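Local coordinates for outer membrane protein Omp121 (Bacteroides thetaiotaomicron, PDB 5FQ8), which probably serves as a TonB-dependent transporter, a plugged beta-barrel that imports nutrients across the bacterial outer membrane, at residues 354-359 and 422-427. Numbering follows the deposited sequence.
Sequences NTPGYY and ALYYEG
P356 lays its pyrrolidine ring on one face of the Y424 ring, a CH-pi contact in which P356 CG stands 3.5 Å from the ring centroid and 14° off the ring normal. The weakly polarised C-H groups of proline suit it to lie over an electron-rich aromatic face: P356 CB lies 3.6 Å from Y424 CD2 and P356 CD 3.8 Å from Y424 CE1. With CG anti to the carbonyl carbon (chi1 -53°), the Y424 ring is carried to stand between P356 CG and L423 CB, which lies over the opposite face. In this TonB-dependent receptor the contact joins two barrel loops: one lies between helices 330-335 and 368-374, the other carries the short helix 420-424, after barrel strand 398-417. Y424 OH hydrogen-bonds Y370 OH on helix 368-374, whose side chain also touches P356. A leucine here, with neither flat ring nor hydroxyl, would probably leave P356 without its CH-pi partner and Y370 OH without this hydrogen bond. G357 CA approaches Y424 CA to 5.5 Å. At the margin, Y358 OH comes only to 3.9 Å from G427 O, while the Y358 ring meets Y229 edge-to-face. Glycine suits position 427, where phi is 94° and a CB would jam against the preceding carbonyl O.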
loop_
_atom_site.group_PDB
_atom_site.type_symbol
_atom_site.label_atom_id
_atom_site.label_comp_id
_atom_site.label_asym_id
_atom_site.label_seq_id
_atom_site.Cartn_x
_atom_site.Cartn_y
_atom_site.Cartn_z
ATOM N N ASN B 354 5.527 32.347 10.347
ATOM C CA ASN B 354 6.299 31.121 10.220
ATOM C C ASN B 354 5.457 29.942 9.798
ATOM O O ASN B 354 6.013 28.877 9.514
ATOM C CB ASN B 354 6.975 30.735 11.536
ATOM C CG ASN B 354 7.954 31.746 12.011
ATOM O OD1 ASN B 354 8.603 32.423 11.239
ATOM N ND2 ASN B 354 8.068 31.858 13.309
ATOM N N THR B 355 4.138 30.101 9.798
ATOM C CA THR B 355 3.250 29.040 9.375
ATOM C C THR B 355 3.520 28.751 7.904
ATOM O O THR B 355 3.966 29.634 7.175
ATOM C CB THR B 355 1.804 29.451 9.610
ATOM N N PRO B 356 3.302 27.522 7.451
ATOM C CA PRO B 356 3.743 27.153 6.097
ATOM C C PRO B 356 3.192 28.032 5.006
ATOM O O PRO B 356 3.834 28.191 3.966
ATOM C CB PRO B 356 3.232 25.720 5.959
ATOM C CG PRO B 356 3.164 25.219 7.326
ATOM C CD PRO B 356 2.722 26.375 8.156
ATOM N N GLY B 357 2.019 28.622 5.215
ATOM C CA GLY B 357 1.439 29.463 4.194
ATOM C C GLY B 357 2.018 30.849 4.121
ATOM O O GLY B 357 1.870 31.512 3.096
ATOM N N TYR B 358 2.681 31.306 5.169
ATOM C CA TYR B 358 3.260 32.637 5.150
ATOM C C TYR B 358 4.764 32.614 5.401
ATOM O O TYR B 358 5.337 33.630 5.793
ATOM C CB TYR B 358 2.532 33.528 6.156
ATOM C CG TYR B 358 1.081 33.757 5.819
ATOM C CD1 TYR B 358 0.138 32.779 6.044
ATOM C CD2 TYR B 358 0.657 34.962 5.284
ATOM C CE1 TYR B 358 -1.187 32.984 5.733
ATOM C CE2 TYR B 358 -0.659 35.179 4.978
ATOM C CZ TYR B 358 -1.582 34.185 5.200
ATOM O OH TYR B 358 -2.909 34.410 4.888
ATOM N N TYR B 359 5.415 31.483 5.159
ATOM C CA TYR B 359 6.861 31.386 5.289
ATOM C C TYR B 359 7.552 32.362 4.348
ATOM O O TYR B 359 7.046 32.669 3.275
ATOM C CB TYR B 359 7.285 29.967 4.981
ATOM C CG TYR B 359 8.732 29.654 5.226
ATOM C CD1 TYR B 359 9.313 29.865 6.463
ATOM C CD2 TYR B 359 9.509 29.104 4.221
ATOM C CE1 TYR B 359 10.638 29.562 6.680
ATOM C CE2 TYR B 359 10.820 28.802 4.426
ATOM C CZ TYR B 359 11.383 29.030 5.655
ATOM O OH TYR B 359 12.697 28.721 5.849
ATOM N N ALA B 422 -3.686 20.193 1.089
ATOM C CA ALA B 422 -4.961 20.354 1.767
ATOM C C ALA B 422 -4.881 21.379 2.879
ATOM O O ALA B 422 -5.812 22.164 3.080
ATOM C CB ALA B 422 -5.423 19.022 2.331
ATOM N N LEU B 423 -3.765 21.403 3.598
ATOM C CA LEU B 423 -3.676 22.224 4.790
ATOM C C LEU B 423 -3.401 23.681 4.479
ATOM O O LEU B 423 -3.924 24.568 5.157
ATOM C CB LEU B 423 -2.577 21.702 5.691
ATOM C CG LEU B 423 -2.788 20.362 6.339
ATOM C CD1 LEU B 423 -1.492 19.958 6.973
ATOM C CD2 LEU B 423 -3.845 20.544 7.371
ATOM N N TYR B 424 -2.569 23.961 3.493
ATOM C CA TYR B 424 -2.012 25.293 3.411
ATOM C C TYR B 424 -2.154 25.959 2.057
ATOM O O TYR B 424 -1.796 27.134 1.942
ATOM C CB TYR B 424 -0.524 25.269 3.827
ATOM C CG TYR B 424 -0.277 24.628 5.185
ATOM C CD1 TYR B 424 -0.784 25.188 6.347
ATOM C CD2 TYR B 424 0.449 23.459 5.301
ATOM C CE1 TYR B 424 -0.568 24.599 7.578
ATOM C CE2 TYR B 424 0.658 22.869 6.518
ATOM C CZ TYR B 424 0.153 23.437 7.654
ATOM O OH TYR B 424 0.381 22.830 8.876
ATOM N N TYR B 425 -2.702 25.285 1.046
ATOM C CA TYR B 425 -2.667 25.856 -0.296
ATOM C C TYR B 425 -3.687 26.970 -0.479
ATOM O O TYR B 425 -3.348 28.060 -0.944
ATOM C CB TYR B 425 -2.885 24.780 -1.347
ATOM C CG TYR B 425 -2.838 25.371 -2.720
ATOM C CD1 TYR B 425 -1.632 25.790 -3.265
ATOM C CD2 TYR B 425 -3.998 25.541 -3.469
ATOM C CE1 TYR B 425 -1.574 26.343 -4.513
ATOM C CE2 TYR B 425 -3.947 26.089 -4.721
ATOM C CZ TYR B 425 -2.733 26.494 -5.238
ATOM O OH TYR B 425 -2.670 27.047 -6.486
ATOM N N GLU B 426 -4.943 26.708 -0.148
ATOM C CA GLU B 426 -5.998 27.677 -0.411
ATOM C C GLU B 426 -5.850 28.905 0.472
ATOM O O GLU B 426 -5.836 28.798 1.697
ATOM C CB GLU B 426 -7.352 27.039 -0.172
ATOM C CG GLU B 426 -8.505 27.999 -0.281
ATOM C CD GLU B 426 -9.760 27.467 0.350
ATOM O OE1 GLU B 426 -9.984 26.244 0.288
ATOM O OE2 GLU B 426 -10.514 28.274 0.925
ATOM N N GLY B 427 -5.730 30.069 -0.148
ATOM C CA GLY B 427 -5.861 31.312 0.574
ATOM C C GLY B 427 -4.585 31.923 1.086
ATOM O O GLY B 427 -4.630 33.010 1.665
#